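Local coordinates for protein octaprenyl Pyrophosphate Synthase (Helicobacter pylori, PDB 3TC1) that probably condenses isopentenyl pyrophosphate units stepwise onto an allylic pyrophosphate primer to build the C40 chain of octaprenyl pyrophosphate, using magnesium ions, at residues 63-68 against 110-115; 138-143 against 156-161; 226-231 against 270-275. All blocks are in the same frame, centred on the assembly; numbering follows the deposited sequence.

Contact 1: 63-68 against 110-115; sequences CTIVEM and SKAFFE
Helices 53-80 and 92-116 pack nearly antiparallel here, at 156° and with 9.0 Å between the segment axes. They belong to the all-helical fold of the trans-prenyltransferases. Ile65 comes first along 63-68. Its side chain does not start out toward 110-115, but CG1 lies anti to its own carbonyl carbon (chi1 -71°) and the extended chi2 carries CD1 across. Ile65 CG1 rests 3.8 Å from the backbone O of Ala112. Ile65 CD1 reaches on to the backbone C of Glu115, at 3.9 Å. The branch therefore lies along the backbone of 110-115 and crosses the Glu115 side chain obliquely, near its CB. One turn later, Met68 sets out toward 110-115. Met68 CB meets Ala112 CB at 4.1 Å. The chain then bends at chi3 (72°), and Met68 CE touches CG of Lys111 at 4.0 Å. The small Ala112 sits between the two larger side chains, and the CA atoms of Ile65 and Ala112 come within 5.0 Å. Trp16 of helix 3-18 touches Met68 and makes a cation-pi contact with Lys111. Phe113 stacks on Phe113 of the second subunit. The contact itself is apolar and buried. Beside it, Lys111 NZ bonds the anti lone pair of Glu115 OE2 at 2.9 Å. Lys111 also pairs with Glu19, and Glu115 OE1 with Lys118. These ion pairs probably offset the charges next to the apolar contact.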
loop_
_atom_site.group_PDB
_atom_site.type_symbol
_atom_site.label_atom_id
_atom_site.label_comp_id
_atom_site.label_asym_id
_atom_site.label_seq_id
_atom_site.Cartn_x
_atom_site.Cartn_y
_atom_site.Cartn_z
ATOM N N CYS B 63 -3.781 7.282 -17.180
ATOM C CA CYS B 63 -5.121 7.230 -16.599
ATOM C C CYS B 63 -5.300 5.905 -15.860
ATOM O O CYS B 63 -5.942 5.844 -14.815
ATOM C CB CYS B 63 -6.187 7.350 -17.692
ATOM S SG CYS B 63 -6.321 8.987 -18.454
ATOM N N THR B 64 -4.724 4.845 -16.411
ATOM C CA THR B 64 -4.826 3.532 -15.796
ATOM C C THR B 64 -4.122 3.549 -14.441
ATOM O O THR B 64 -4.649 3.033 -13.455
ATOM C CB THR B 64 -4.209 2.455 -16.709
ATOM O OG1 THR B 64 -4.887 2.469 -17.971
ATOM C CG2 THR B 64 -4.357 1.072 -16.084
ATOM N N ILE B 65 -2.936 4.150 -14.399
ATOM C CA ILE B 65 -2.159 4.274 -13.171
ATOM C C ILE B 65 -2.971 5.042 -12.126
ATOM O O ILE B 65 -3.064 4.630 -10.969
ATOM C CB ILE B 65 -0.829 5.033 -13.439
ATOM C CG1 ILE B 65 0.119 4.145 -14.249
ATOM C CG2 ILE B 65 -0.184 5.472 -12.125
ATOM C CD1 ILE B 65 1.338 4.890 -14.788
ATOM N N VAL B 66 -3.562 6.158 -12.539
ATOM C CA VAL B 66 -4.361 6.962 -11.622
ATOM C C VAL B 66 -5.589 6.217 -11.081
ATOM O O VAL B 66 -5.897 6.308 -9.892
ATOM C CB VAL B 66 -4.805 8.281 -12.293
ATOM C CG1 VAL B 66 -5.887 8.967 -11.461
ATOM C CG2 VAL B 66 -3.596 9.214 -12.436
ATOM N N GLU B 67 -6.290 5.485 -11.939
ATOM C CA GLU B 67 -7.471 4.750 -11.486
ATOM C C GLU B 67 -7.088 3.597 -10.547
ATOM O O GLU B 67 -7.827 3.273 -9.615
ATOM C CB GLU B 67 -8.258 4.199 -12.682
ATOM C CG GLU B 67 -8.863 5.263 -13.618
ATOM C CD GLU B 67 -9.824 6.229 -12.918
ATOM O OE1 GLU B 67 -10.226 5.970 -11.764
ATOM O OE2 GLU B 67 -10.189 7.255 -13.535
ATOM N N MET B 68 -5.936 2.975 -10.789
ATOM C CA MET B 68 -5.506 1.874 -9.932
ATOM C C MET B 68 -5.109 2.382 -8.556
ATOM O O MET B 68 -5.345 1.717 -7.546
ATOM C CB MET B 68 -4.365 1.096 -10.592
ATOM C CG MET B 68 -4.873 0.248 -11.742
ATOM S SD MET B 68 -3.654 -0.815 -12.489
ATOM C CE MET B 68 -3.446 -2.051 -11.215
ATOM N N SER B 110 1.573 -1.138 -6.042
ATOM C CA SER B 110 2.870 -1.520 -6.603
ATOM C C SER B 110 2.849 -1.718 -8.121
ATOM O O SER B 110 3.771 -1.287 -8.814
ATOM C CB SER B 110 3.417 -2.770 -5.894
ATOM O OG SER B 110 2.472 -3.822 -5.862
ATOM N N LYS B 111 1.804 -2.355 -8.641
ATOM C CA LYS B 111 1.703 -2.555 -10.085
ATOM C C LYS B 111 1.604 -1.184 -10.743
ATOM O O LYS B 111 2.216 -0.939 -11.781
ATOM C CB LYS B 111 0.472 -3.401 -10.437
ATOM C CG LYS B 111 0.223 -3.572 -11.948
ATOM C CD LYS B 111 1.406 -4.220 -12.681
ATOM C CE LYS B 111 1.115 -4.375 -14.173
ATOM N NZ LYS B 111 2.262 -4.913 -14.961
ATOM N N ALA B 112 0.844 -0.284 -10.123
ATOM C CA ALA B 112 0.684 1.060 -10.656
ATOM C C ALA B 112 2.005 1.824 -10.662
ATOM O O ALA B 112 2.321 2.500 -11.637
ATOM C CB ALA B 112 -0.360 1.826 -9.853
ATOM N N PHE B 113 2.777 1.721 -9.579
ATOM C CA PHE B 113 4.065 2.417 -9.506
ATOM C C PHE B 113 5.065 1.821 -10.481
ATOM O O PHE B 113 5.918 2.532 -11.024
ATOM C CB PHE B 113 4.670 2.328 -8.108
ATOM C CG PHE B 113 5.887 3.202 -7.919
ATOM C CD1 PHE B 113 5.752 4.554 -7.603
ATOM C CD2 PHE B 113 7.166 2.678 -8.071
ATOM C CE1 PHE B 113 6.878 5.368 -7.439
ATOM C CE2 PHE B 113 8.295 3.479 -7.912
ATOM C CZ PHE B 113 8.150 4.830 -7.593
ATOM N N PHE B 114 4.977 0.512 -10.681
ATOM C CA PHE B 114 5.886 -0.156 -11.596
ATOM C C PHE B 114 5.723 0.459 -12.979
ATOM O O PHE B 114 6.704 0.796 -13.640
ATOM C CB PHE B 114 5.586 -1.654 -11.655
ATOM C CG PHE B 114 6.444 -2.398 -12.645
ATOM C CD1 PHE B 114 7.766 -2.705 -12.347
ATOM C CD2 PHE B 114 5.940 -2.746 -13.897
ATOM C CE1 PHE B 114 8.578 -3.346 -13.284
ATOM C CE2 PHE B 114 6.744 -3.387 -14.841
ATOM C CZ PHE B 114 8.065 -3.687 -14.536
ATOM N N GLU B 115 4.475 0.610 -13.410
ATOM C CA GLU B 115 4.193 1.190 -14.710
ATOM C C GLU B 115 4.528 2.684 -14.707
ATOM O O GLU B 115 4.984 3.235 -15.714
ATOM C CB GLU B 115 2.718 0.978 -15.067
ATOM C CG GLU B 115 2.305 -0.484 -15.209
ATOM C CD GLU B 115 3.141 -1.246 -16.226
ATOM O OE1 GLU B 115 3.627 -0.624 -17.192
ATOM O OE2 GLU B 115 3.301 -2.475 -16.068
#

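Contact 2: 138-143 against 156-161; sequences EIEDVF and WRILED
Glu140 carries this contact. Its CG lies anti to the carbonyl carbon, and the chain beyond is extended, so the carboxylate reaches straight to helix 152-177. There it meets two residues one turn apart. Glu140 OE1 forms a salt bridge with Arg157 NE at 2.8 Å. It lies over one face of the guanidinium, and the carboxylate and guanidinium planes stand 80° apart, so this is not a flat, two-pronged pair. Glu140 OE2 lies 2.8 Å from OD2 of Asp161. These are two acceptors of like charge, with their carboxylate planes only 20° apart. Beside this polar group, Ile158 packs between the helices. Ile158 CG1 packs on Glu140 CB at 3.9 Å. Ile158 CG2 approaches Asp141 OD1 at 3.5 Å, and the two side chains cross at about a right angle.

In the second shell, two arginines pair with Asp161: Arg133 through OD1 and Arg136 through OD2. Arg136 NE also forms a long, weak ion pair with Glu140 OE1. Arg157 extends fully from CG to NE, and its NH2 bonds the backbone O of Glu21 of the second subunit. Further out, helices 121-144 and 152-177 are consecutive in the chain and cross here at 146°, with 9.1 Å between the segment axes. This forms a helical hairpin at the dimer interface, where Phe24 of the second subunit packs on Glu140. The short approach of Glu140 to Asp161 suggests that the two carboxylates may share a proton, or that one has a raised pKa. The nearby arginines would offset part of the repulsion.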
loop_
_atom_site.group_PDB
_atom_site.type_symbol
_atom_site.label_atom_id
_atom_site.label_comp_id
_atom_site.label_asym_id
_atom_site.label_seq_id
_atom_site.Cartn_x
_atom_site.Cartn_y
_atom_site.Cartn_z
ATOM N N GLU B 138 -5.292 10.106 5.212
ATOM C CA GLU B 138 -6.079 9.020 5.774
ATOM C C GLU B 138 -5.807 8.929 7.276
ATOM O O GLU B 138 -6.731 8.779 8.073
ATOM C CB GLU B 138 -5.724 7.698 5.090
ATOM C CG GLU B 138 -6.426 6.493 5.690
ATOM C CD GLU B 138 -7.939 6.563 5.568
ATOM O OE1 GLU B 138 -8.611 5.675 6.133
ATOM O OE2 GLU B 138 -8.458 7.492 4.910
ATOM N N ILE B 139 -4.540 9.034 7.659
ATOM C CA ILE B 139 -4.169 8.973 9.067
ATOM C C ILE B 139 -4.742 10.172 9.807
ATOM O O ILE B 139 -5.246 10.042 10.919
ATOM C CB ILE B 139 -2.641 8.948 9.244
ATOM C CG1 ILE B 139 -2.094 7.615 8.740
ATOM C CG2 ILE B 139 -2.275 9.146 10.712
ATOM C CD1 ILE B 139 -0.589 7.503 8.819
ATOM N N GLU B 140 -4.654 11.340 9.186
ATOM C CA GLU B 140 -5.186 12.557 9.777
ATOM C C GLU B 140 -6.689 12.401 10.007
ATOM O O GLU B 140 -7.211 12.750 11.060
ATOM C CB GLU B 140 -4.937 13.745 8.841
ATOM C CG GLU B 140 -3.498 14.247 8.829
ATOM C CD GLU B 140 -3.205 15.202 7.675
ATOM O OE1 GLU B 140 -2.160 15.885 7.722
ATOM O OE2 GLU B 140 -4.008 15.265 6.717
ATOM N N ASP B 141 -7.377 11.859 9.011
ATOM C CA ASP B 141 -8.818 11.678 9.092
ATOM C C ASP B 141 -9.264 10.791 10.257
ATOM O O ASP B 141 -10.207 11.129 10.969
ATOM C CB ASP B 141 -9.342 11.117 7.767
ATOM C CG ASP B 141 -10.807 11.465 7.514
ATOM O OD1 ASP B 141 -11.259 12.539 7.967
ATOM O OD2 ASP B 141 -11.499 10.672 6.845
ATOM N N VAL B 142 -8.611 9.659 10.485
ATOM C CA VAL B 142 -9.089 8.846 11.594
ATOM C C VAL B 142 -8.596 9.369 12.948
ATOM O O VAL B 142 -9.278 9.176 13.952
ATOM C CB VAL B 142 -8.783 7.309 11.385
ATOM C CG1 VAL B 142 -7.982 7.110 10.103
ATOM C CG2 VAL B 142 -8.046 6.718 12.594
ATOM N N PHE B 143 -7.444 10.043 13.002
ATOM C CA PHE B 143 -6.997 10.579 14.293
ATOM C C PHE B 143 -7.909 11.757 14.673
ATOM O O PHE B 143 -8.350 11.873 15.816
ATOM C CB PHE B 143 -5.533 11.047 14.251
ATOM C CG PHE B 143 -4.534 9.965 14.568
ATOM C CD1 PHE B 143 -4.404 8.853 13.741
ATOM C CD2 PHE B 143 -3.723 10.056 15.696
ATOM C CE1 PHE B 143 -3.480 7.846 14.031
ATOM C CE2 PHE B 143 -2.799 9.057 15.995
ATOM C CZ PHE B 143 -2.677 7.950 15.160
ATOM N N TRP B 156 -9.957 21.154 6.447
ATOM C CA TRP B 156 -9.426 21.584 5.151
ATOM C C TRP B 156 -8.146 20.837 4.786
ATOM O O TRP B 156 -7.929 20.497 3.626
ATOM C CB TRP B 156 -9.166 23.090 5.166
ATOM C CG TRP B 156 -10.424 23.911 5.212
ATOM C CD1 TRP B 156 -10.708 24.934 6.075
ATOM C CD2 TRP B 156 -11.559 23.784 4.351
ATOM N NE1 TRP B 156 -11.951 25.452 5.801
ATOM C CE2 TRP B 156 -12.496 24.765 4.748
ATOM C CE3 TRP B 156 -11.876 22.938 3.277
ATOM C CZ2 TRP B 156 -13.730 24.924 4.110
ATOM C CZ3 TRP B 156 -13.105 23.097 2.641
ATOM C CH2 TRP B 156 -14.018 24.085 3.063
ATOM N N ARG B 157 -7.303 20.582 5.778
ATOM C CA ARG B 157 -6.057 19.857 5.538
ATOM C C ARG B 157 -6.369 18.435 5.092
ATOM O O ARG B 157 -5.737 17.902 4.175
ATOM C CB ARG B 157 -5.204 19.836 6.809
ATOM C CG ARG B 157 -3.881 19.119 6.630
ATOM C CD ARG B 157 -2.976 19.286 7.834
ATOM N NE ARG B 157 -1.691 18.622 7.627
ATOM C CZ ARG B 157 -0.662 18.706 8.461
ATOM N NH1 ARG B 157 -0.760 19.429 9.569
ATOM N NH2 ARG B 157 0.466 18.065 8.188
ATOM N N ILE B 158 -7.356 17.820 5.736
ATOM C CA ILE B 158 -7.750 16.459 5.382
ATOM C C ILE B 158 -8.324 16.407 3.969
ATOM O O ILE B 158 -7.965 15.530 3.184
ATOM C CB ILE B 158 -8.796 15.901 6.376
ATOM C CG1 ILE B 158 -8.154 15.739 7.756
ATOM C CG2 ILE B 158 -9.359 14.577 5.860
ATOM C CD1 ILE B 158 -9.123 15.330 8.860
ATOM N N LEU B 159 -9.213 17.345 3.645
ATOM C CA LEU B 159 -9.812 17.375 2.313
ATOM C C LEU B 159 -8.747 17.513 1.235
ATOM O O LEU B 159 -8.803 16.839 0.203
ATOM C CB LEU B 159 -10.810 18.533 2.184
ATOM C CG LEU B 159 -12.275 18.091 2.127
ATOM C CD1 LEU B 159 -12.625 17.445 3.453
ATOM C CD2 LEU B 159 -13.202 19.273 1.841
ATOM N N GLU B 160 -7.784 18.394 1.478
ATOM C CA GLU B 160 -6.698 18.626 0.533
ATOM C C GLU B 160 -5.817 17.382 0.374
ATOM O O GLU B 160 -5.474 16.985 -0.748
ATOM C CB GLU B 160 -5.851 19.809 1.006
ATOM C CG GLU B 160 -6.566 21.151 0.960
ATOM C CD GLU B 160 -5.939 22.174 1.896
ATOM O OE1 GLU B 160 -4.761 21.993 2.265
ATOM O OE2 GLU B 160 -6.616 23.161 2.258
ATOM N N ASP B 161 -5.454 16.767 1.495
ATOM C CA ASP B 161 -4.613 15.575 1.459
ATOM C C ASP B 161 -5.301 14.334 0.909
ATOM O O ASP B 161 -4.728 13.620 0.084
ATOM C CB ASP B 161 -4.066 15.256 2.855
ATOM C CG ASP B 161 -2.920 16.162 3.254
ATOM O OD1 ASP B 161 -2.345 16.816 2.360
ATOM O OD2 ASP B 161 -2.577 16.209 4.454
#

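Contact 3: 226-231 against 270-275; sequences TLPYLL and EETLKT
Leu227 sets its CG anti to the backbone N (chi1 -167°), whereas Leu231 sets its own anti to the carbonyl carbon (chi1 -65°). Both leucines then reach helix 268-286, in an oblique helix-helix packing of the all-alpha prenyltransferase fold. The segments cross at 121°, with 9.7 Å between their axes. Leu227 meets Thr275 tip to tip, with CD2 3.9 Å from the threonine CG2. Pro228 lies nearest the other backbone. Its ring crosses the Thr272 side chain at about a right angle, and Pro228 CG is 3.9 Å from Thr272 OG1. That hydroxyl has its polar partner elsewhere, in the backbone O of Ile268. Leu231 CD1 packs on Glu271 CG at 3.6 Å, and the extended glutamate meets it tip to tip. Both threonines turn CG2 anti to the backbone N, so Thr272 and Thr275 offer methyls to Leu227. Thr275 OG1 bonds back to Glu271 O at 3.0 Å, in the carbonyl plane. Lys235 forms a salt bridge with Glu271 OE1. A water bridges the two helices: it donates to Leu231 O at 2.8 Å and to Glu271 OE1 at 2.7 Å.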
loop_
_atom_site.group_PDB
_atom_site.type_symbol
_atom_site.label_atom_id
_atom_site.label_comp_id
_atom_site.label_asym_id
_atom_site.label_seq_id
_atom_site.Cartn_x
_atom_site.Cartn_y
_atom_site.Cartn_z
ATOM N N THR B 226 -17.720 16.875 9.097
ATOM C CA THR B 226 -17.618 17.544 7.804
ATOM C C THR B 226 -18.062 19.006 7.845
ATOM O O THR B 226 -18.605 19.468 8.848
ATOM C CB THR B 226 -18.431 16.781 6.736
ATOM O OG1 THR B 226 -19.804 16.703 7.137
ATOM C CG2 THR B 226 -17.894 15.355 6.589
ATOM N N LEU B 227 -17.832 19.726 6.749
ATOM C CA LEU B 227 -18.176 21.150 6.685
ATOM C C LEU B 227 -19.571 21.511 7.209
ATOM O O LEU B 227 -19.714 22.443 7.991
ATOM C CB LEU B 227 -17.999 21.681 5.253
ATOM C CG LEU B 227 -18.036 23.213 5.129
ATOM C CD1 LEU B 227 -17.045 23.836 6.111
ATOM C CD2 LEU B 227 -17.707 23.627 3.698
ATOM N N PRO B 228 -20.621 20.788 6.776
ATOM C CA PRO B 228 -21.956 21.126 7.278
ATOM C C PRO B 228 -22.001 21.174 8.808
ATOM O O PRO B 228 -22.581 22.084 9.392
ATOM C CB PRO B 228 -22.827 20.003 6.719
ATOM C CG PRO B 228 -22.147 19.671 5.424
ATOM C CD PRO B 228 -20.686 19.681 5.808
ATOM N N TYR B 229 -21.383 20.186 9.449
ATOM C CA TYR B 229 -21.364 20.105 10.909
ATOM C C TYR B 229 -20.516 21.206 11.524
ATOM O O TYR B 229 -20.842 21.733 12.589
ATOM C CB TYR B 229 -20.852 18.723 11.338
ATOM C CG TYR B 229 -21.819 17.615 10.983
ATOM C CD1 TYR B 229 -22.878 17.285 11.835
ATOM C CD2 TYR B 229 -21.708 16.928 9.774
ATOM C CE1 TYR B 229 -23.802 16.297 11.490
ATOM C CE2 TYR B 229 -22.632 15.938 9.418
ATOM C CZ TYR B 229 -23.673 15.630 10.280
ATOM O OH TYR B 229 -24.573 14.646 9.937
ATOM N N LEU B 230 -19.422 21.553 10.851
ATOM C CA LEU B 230 -18.544 22.615 11.325
ATOM C C LEU B 230 -19.273 23.961 11.273
ATOM O O LEU B 230 -19.264 24.722 12.240
ATOM C CB LEU B 230 -17.280 22.666 10.460
ATOM C CG LEU B 230 -16.358 21.459 10.675
ATOM C CD1 LEU B 230 -15.405 21.291 9.502
ATOM C CD2 LEU B 230 -15.604 21.659 11.994
ATOM N N LEU B 231 -19.901 24.248 10.138
ATOM C CA LEU B 231 -20.633 25.505 9.975
ATOM C C LEU B 231 -21.824 25.569 10.932
ATOM O O LEU B 231 -22.126 26.624 11.491
ATOM C CB LEU B 231 -21.104 25.656 8.523
ATOM C CG LEU B 231 -19.996 25.788 7.469
ATOM C CD1 LEU B 231 -20.606 25.881 6.081
ATOM C CD2 LEU B 231 -19.157 27.029 7.765
ATOM N N GLU B 270 -27.199 25.961 2.109
ATOM C CA GLU B 270 -26.796 26.994 1.163
ATOM C C GLU B 270 -25.401 27.515 1.497
ATOM O O GLU B 270 -24.616 27.807 0.601
ATOM C CB GLU B 270 -27.800 28.156 1.153
ATOM C CG GLU B 270 -27.334 29.383 0.361
ATOM C CD GLU B 270 -27.355 29.189 -1.151
ATOM O OE1 GLU B 270 -26.816 28.172 -1.642
ATOM O OE2 GLU B 270 -27.906 30.068 -1.849
ATOM N N GLU B 271 -25.089 27.625 2.784
ATOM C CA GLU B 271 -23.780 28.120 3.192
ATOM C C GLU B 271 -22.678 27.166 2.727
ATOM O O GLU B 271 -21.616 27.602 2.273
ATOM C CB GLU B 271 -23.722 28.306 4.718
ATOM C CG GLU B 271 -22.400 28.886 5.224
ATOM C CD GLU B 271 -22.399 29.182 6.719
ATOM O OE1 GLU B 271 -23.135 28.509 7.470
ATOM O OE2 GLU B 271 -21.640 30.077 7.149
ATOM N N THR B 272 -22.941 25.866 2.825
ATOM C CA THR B 272 -21.978 24.853 2.407
ATOM C C THR B 272 -21.812 24.905 0.892
ATOM O O THR B 272 -20.692 24.875 0.365
ATOM C CB THR B 272 -22.453 23.433 2.815
ATOM O OG1 THR B 272 -22.559 23.350 4.242
ATOM C CG2 THR B 272 -21.465 22.372 2.332
ATOM N N LEU B 273 -22.938 24.989 0.196
ATOM C CA LEU B 273 -22.935 25.036 -1.257
ATOM C C LEU B 273 -22.126 26.218 -1.783
ATOM O O LEU B 273 -21.356 26.075 -2.733
ATOM C CB LEU B 273 -24.376 25.103 -1.774
ATOM C CG LEU B 273 -24.587 25.138 -3.288
ATOM C CD1 LEU B 273 -23.869 23.965 -3.944
ATOM C CD2 LEU B 273 -26.083 25.091 -3.587
ATOM N N LYS B 274 -22.300 27.384 -1.166
ATOM C CA LYS B 274 -21.571 28.577 -1.583
ATOM C C LYS B 274 -20.061 28.422 -1.394
ATOM O O LYS B 274 -19.272 28.956 -2.173
ATOM C CB LYS B 274 -22.063 29.802 -0.810
ATOM C CG LYS B 274 -23.475 30.237 -1.178
ATOM C CD LYS B 274 -23.858 31.520 -0.457
ATOM C CE LYS B 274 -25.267 31.965 -0.817
ATOM N NZ LYS B 274 -25.396 32.290 -2.265
ATOM N N THR B 275 -19.652 27.696 -0.362
ATOM C CA THR B 275 -18.225 27.497 -0.127
ATOM C C THR B 275 -17.646 26.719 -1.308
ATOM O O THR B 275 -16.550 27.018 -1.780
ATOM C CB THR B 275 -17.982 26.723 1.187
ATOM O OG1 THR B 275 -18.653 27.396 2.260
ATOM C CG2 THR B 275 -16.494 26.646 1.499
HETATM O O HOH W 1 -21.939 28.904 9.858
#

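Contacts 1, 2 and 3 follow one another along the chain without overlapping. Contacts 1 and 2 are linked through consecutive helices, 92-116 and 121-144. Their centres lie 23 Å apart, and both touch the second subunit. Contact 3 meets no other chain. It lies on the opposite side of the chain's centre from contact 1, with 34 Å between their centres. Contacts 2 and 3 touch directly: Trp156 CH2 packs 3.8 Å from Leu227 CD2. Both lie near a bound magnesium ion, about 9 Å from the Asp141 side chain and about 10 Å from that of Pro228, too far for coordination. The ion probably marks the active site, where this family's aspartate-rich motifs, here including Asp77 and Asp201, bind pyrophosphate through magnesium.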